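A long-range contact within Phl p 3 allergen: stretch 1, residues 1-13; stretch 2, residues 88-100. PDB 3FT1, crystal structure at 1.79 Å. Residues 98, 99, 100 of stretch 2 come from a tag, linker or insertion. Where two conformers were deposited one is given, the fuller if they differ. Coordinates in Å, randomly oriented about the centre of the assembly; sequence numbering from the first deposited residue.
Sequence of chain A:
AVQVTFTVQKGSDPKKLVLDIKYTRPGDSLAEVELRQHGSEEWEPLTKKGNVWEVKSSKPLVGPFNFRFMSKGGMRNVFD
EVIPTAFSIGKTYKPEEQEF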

# COMPACT_ATOMS: atom_id res chain seq x y z
N ALA A 1 13.98 -1.42 11.73
CA ALA A 1 12.86 -2.19 11.22
C ALA A 1 12.03 -1.32 10.29
O ALA A 1 12.24 -0.11 10.22
CB ALA A 1 12.00 -2.69 12.38
N VAL A 2 11.09 -1.94 9.58
CA VAL A 2 10.20 -1.20 8.70
C VAL A 2 8.82 -1.14 9.34
O VAL A 2 8.21 -2.17 9.62
CB VAL A 2 10.12 -1.83 7.29
CG1 VAL A 2 9.08 -1.13 6.44
CG2 VAL A 2 11.49 -1.78 6.61
N GLN A 3 8.35 0.08 9.61
CA GLN A 3 7.04 0.30 10.20
C GLN A 3 6.19 1.02 9.18
O GLN A 3 6.67 1.90 8.47
CB GLN A 3 7.18 1.16 11.46
CG GLN A 3 8.03 0.51 12.54
CD GLN A 3 8.40 1.46 13.68
OE1 GLN A 3 8.80 2.60 13.46
NE2 GLN A 3 8.26 0.97 14.91
N VAL A 4 4.92 0.65 9.08
CA VAL A 4 4.09 1.28 8.06
C VAL A 4 2.65 1.41 8.50
O VAL A 4 2.15 0.57 9.24
CB VAL A 4 4.17 0.50 6.72
CG1 VAL A 4 3.52 -0.87 6.86
CG2 VAL A 4 3.51 1.29 5.61
N THR A 5 2.00 2.49 8.08
CA THR A 5 0.55 2.60 8.20
C THR A 5 -0.01 2.99 6.84
O THR A 5 0.67 3.66 6.05
CB THR A 5 0.10 3.64 9.27
OG1 THR A 5 0.57 4.94 8.90
CG2 THR A 5 0.62 3.27 10.66
N PHE A 6 -1.24 2.55 6.58
CA PHE A 6 -1.94 2.86 5.34
C PHE A 6 -3.24 3.51 5.76
O PHE A 6 -4.05 2.87 6.43
CB PHE A 6 -2.32 1.58 4.59
CG PHE A 6 -1.16 0.72 4.15
CD1 PHE A 6 -0.73 0.74 2.84
CD2 PHE A 6 -0.53 -0.13 5.05
CE1 PHE A 6 0.31 -0.06 2.42
CE2 PHE A 6 0.52 -0.94 4.64
CZ PHE A 6 0.94 -0.90 3.33
N THR A 7 -3.47 4.75 5.36
CA THR A 7 -4.74 5.41 5.65
C THR A 7 -5.50 5.64 4.36
O THR A 7 -5.00 6.28 3.44
CB THR A 7 -4.53 6.75 6.36
OG1 THR A 7 -3.73 6.55 7.53
CG2 THR A 7 -5.87 7.38 6.75
N VAL A 8 -6.72 5.11 4.30
CA VAL A 8 -7.54 5.25 3.11
C VAL A 8 -8.10 6.67 3.03
O VAL A 8 -8.79 7.13 3.94
CB VAL A 8 -8.69 4.24 3.10
CG1 VAL A 8 -9.60 4.51 1.91
CG2 VAL A 8 -8.14 2.83 3.05
N GLN A 9 -7.80 7.35 1.93
CA GLN A 9 -8.15 8.76 1.78
C GLN A 9 -9.45 8.94 1.03
O GLN A 9 -9.80 8.13 0.17
CB GLN A 9 -7.04 9.50 1.02
CG GLN A 9 -5.69 9.39 1.70
CD GLN A 9 -5.68 10.08 3.04
OE1 GLN A 9 -5.71 9.43 4.09
NE2 GLN A 9 -5.69 11.40 3.02
N LYS A 10 -10.17 10.01 1.34
CA LYS A 10 -11.37 10.35 0.60
C LYS A 10 -11.00 10.43 -0.88
O LYS A 10 -9.92 10.92 -1.23
CB LYS A 10 -11.97 11.68 1.07
CG LYS A 10 -13.41 11.87 0.60
CD LYS A 10 -14.04 13.16 1.10
CE LYS A 10 -15.54 13.17 0.85
NZ LYS A 10 -15.88 12.43 -0.41
N GLY A 11 -11.88 9.92 -1.73
CA GLY A 11 -11.60 9.83 -3.15
C GLY A 11 -11.38 8.39 -3.56
O GLY A 11 -11.44 8.05 -4.74
N SER A 12 -11.11 7.54 -2.58
CA SER A 12 -11.02 6.10 -2.80
C SER A 12 -12.42 5.57 -3.09
O SER A 12 -13.41 6.11 -2.61
CB SER A 12 -10.46 5.41 -1.57
OG SER A 12 -9.11 5.77 -1.35
N ASP A 13 -12.48 4.52 -3.90
CA ASP A 13 -13.73 3.81 -4.18
C ASP A 13 -13.38 2.39 -4.62
O ASP A 13 -12.20 2.02 -4.64
CB ASP A 13 -14.58 4.58 -5.22
CG ASP A 13 -13.91 4.68 -6.58
OD1 ASP A 13 -13.50 3.65 -7.13
OD2 ASP A 13 -13.82 5.80 -7.11
N SER A 88 -12.48 1.23 4.40
CA SER A 88 -13.30 2.35 4.86
C SER A 88 -12.53 3.66 4.80
O SER A 88 -11.36 3.73 5.20
CB SER A 88 -13.83 2.05 6.26
OG SER A 88 -14.76 3.04 6.66
N ILE A 89 -13.17 4.69 4.25
CA ILE A 89 -12.57 6.00 4.09
C ILE A 89 -12.17 6.56 5.44
O ILE A 89 -13.00 6.61 6.35
CB ILE A 89 -13.56 7.00 3.44
CG1 ILE A 89 -14.05 6.49 2.08
CG2 ILE A 89 -12.94 8.38 3.33
CD1 ILE A 89 -12.94 6.10 1.14
N GLY A 90 -10.91 6.96 5.58
CA GLY A 90 -10.44 7.56 6.81
C GLY A 90 -9.88 6.60 7.83
O GLY A 90 -9.38 7.01 8.88
N LYS A 91 -9.96 5.30 7.55
CA LYS A 91 -9.45 4.31 8.48
C LYS A 91 -8.00 4.01 8.18
O LYS A 91 -7.56 4.06 7.03
CB LYS A 91 -10.28 3.03 8.42
CG LYS A 91 -9.80 1.95 9.37
CD LYS A 91 -10.84 0.84 9.52
CE LYS A 91 -10.31 -0.30 10.38
NZ LYS A 91 -11.33 -1.38 10.55
N THR A 92 -7.25 3.70 9.23
CA THR A 92 -5.85 3.35 9.08
C THR A 92 -5.66 1.86 9.33
O THR A 92 -6.18 1.30 10.29
CB THR A 92 -4.97 4.18 10.03
OG1 THR A 92 -5.02 5.54 9.61
CG2 THR A 92 -3.52 3.69 9.98
N TYR A 93 -4.92 1.23 8.43
CA TYR A 93 -4.56 -0.17 8.56
C TYR A 93 -3.07 -0.24 8.87
O TYR A 93 -2.24 0.35 8.18
CB TYR A 93 -4.95 -0.92 7.28
CG TYR A 93 -6.43 -0.76 6.98
CD1 TYR A 93 -7.36 -1.70 7.41
CD2 TYR A 93 -6.91 0.35 6.29
CE1 TYR A 93 -8.72 -1.54 7.16
CE2 TYR A 93 -8.26 0.52 6.02
CZ TYR A 93 -9.16 -0.43 6.46
OH TYR A 93 -10.50 -0.25 6.20
N LYS A 94 -2.73 -0.93 9.95
CA LYS A 94 -1.37 -0.88 10.48
C LYS A 94 -0.89 -2.29 10.76
O LYS A 94 -1.17 -2.85 11.82
CB LYS A 94 -1.36 -0.03 11.76
CG LYS A 94 0.01 0.16 12.41
CD LYS A 94 -0.15 1.01 13.65
CE LYS A 94 0.90 0.67 14.68
NZ LYS A 94 2.14 1.39 14.42
N PRO A 95 -0.17 -2.88 9.80
CA PRO A 95 0.32 -4.25 10.00
C PRO A 95 1.47 -4.27 11.01
O PRO A 95 2.01 -3.22 11.36
CB PRO A 95 0.82 -4.66 8.61
CG PRO A 95 1.15 -3.38 7.92
CD PRO A 95 0.25 -2.31 8.50
N GLU A 96 1.82 -5.46 11.48
CA GLU A 96 2.96 -5.59 12.38
C GLU A 96 4.22 -5.08 11.68
O GLU A 96 4.39 -5.28 10.47
CB GLU A 96 3.15 -7.05 12.81
CG GLU A 96 1.91 -7.68 13.40
CD GLU A 96 1.37 -6.91 14.59
OE1 GLU A 96 2.14 -6.68 15.55
OE2 GLU A 96 0.18 -6.52 14.56
N GLU A 97 5.09 -4.42 12.43
CA GLU A 97 6.35 -3.98 11.87
C GLU A 97 7.17 -5.20 11.46
O GLU A 97 6.97 -6.30 11.98
CB GLU A 97 7.14 -3.12 12.86
CG GLU A 97 7.86 -3.90 13.94
CD GLU A 97 8.81 -3.03 14.74
OE1 GLU A 97 9.56 -3.57 15.58
OE2 GLU A 97 8.81 -1.80 14.53
N GLN A 98 8.08 -5.00 10.52
CA GLN A 98 8.93 -6.09 10.06
C GLN A 98 10.37 -5.83 10.44
O GLN A 98 11.02 -4.95 9.88
CB GLN A 98 8.76 -6.29 8.56
CG GLN A 98 7.38 -6.90 8.22
CD GLN A 98 7.19 -7.20 6.74
OE1 GLN A 98 8.10 -7.05 5.92
NE2 GLN A 98 5.98 -7.64 6.38
N GLU A 99 10.85 -6.58 11.42
CA GLU A 99 12.24 -6.47 11.85
C GLU A 99 13.11 -7.17 10.82
O GLU A 99 12.76 -8.24 10.32
CB GLU A 99 12.44 -7.11 13.23
CG GLU A 99 11.42 -6.68 14.27
CD GLU A 99 11.88 -6.97 15.68
OE1 GLU A 99 13.11 -6.99 15.92
OE2 GLU A 99 11.02 -7.16 16.57
N PHE A 100 14.25 -6.56 10.50
CA PHE A 100 15.12 -7.16 9.50
C PHE A 100 15.56 -8.55 9.94
O PHE A 100 15.65 -9.47 9.13
CB PHE A 100 16.35 -6.29 9.23
CG PHE A 100 17.30 -6.92 8.26
CD1 PHE A 100 17.18 -6.68 6.90
CD2 PHE A 100 18.29 -7.78 8.70
CE1 PHE A 100 18.05 -7.27 6.01
CE2 PHE A 100 19.15 -8.38 7.81
CZ PHE A 100 19.03 -8.12 6.46
OXT PHE A 100 15.84 -8.79 11.12
O HOH W 1 3.70 -1.13 10.91

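The first and last segments of Phl p 3 run antiparallel, joined by two short ladders whose register shifts by one residue between them. In the inner ladder Phe6 and Tyr93 form a hydrogen-bonded pair, Phe6 N to Tyr93 O at 2.9 Å and Tyr93 N to Phe6 O at 2.7 Å. Beyond it the backbone continues with Val8 N to Lys91 O (3.0 Å) and Gly90 N to Val8 O (2.7 Å), so both backbone polar atoms of Val8 are tied to the last two residues of the type II turn Ser88–Lys91. Gly90 takes the positive phi of that turn, where a side chain would jam against the preceding carbonyl. The outer bridge pairs Val2 with Gln98, a tag residue, through Val2 N to Gln98 O and Gln98 N to Val2 O, both 3.0 Å and nearly straight.

Between the ladders, Pro95 has no amide hydrogen to offer, and a water fills the gap: it accepts from Val4 N (2.8 Å) and donates to Pro95 O (2.7 Å). The proline ring is the bump here. Pro95 CG rests 3.6 Å from Val4 CG1, and Pro95 CD lies at the edge of the Phe6 ring, 4.1 Å from Phe6 CE2, so the proline ring packs against both Val4 and the rim of the Phe6 ring.

Val8 is the main plug of the inner end. Val8 CB points toward the other stretch and sits 3.4 Å from Ser88 O, while its two methyls reach different neighbours: Val8 CG1 meets Ile89 CD1 at 3.8 Å and Val8 CG2 meets Tyr93 CE2 at 3.8 Å. Ile89 starts sideways, but its end bends back over the first stretch. There Ile89 CD1 lies 3.7 Å from Ser12 CB, and Ile89 CG2 lies 3.7 Å from Lys10 CA, fitting the branched side chain against the Gln9–Ser12 turn. That type II turn is held by Ser12 N to Gln9 O (3.1 Å) and Ser12 OG to Gln9 O (2.9 Å).

Thr7 and Thr92 share the face opposite Phe6 and Tyr93. As a non-hydrogen-bonded pair their CA atoms approach to 4.2 Å, and Thr7 OG1 and Thr92 OG1 join in a short 2.6 Å hydrogen bond. Next to them Thr5 CB packs against Thr92 CG2 (3.7 Å), and Thr5 CG2 against Lys94 CG (3.6 Å), the lysine contributing its aliphatic stem.

At the outer end Gln3 NE2 gives a weak hydrogen bond to Glu97 OE2 (2.8 Å, bent to 130°), while the methyl of Ala1 packs, Ala1 CB to Gln98 O, at 3.5 Å.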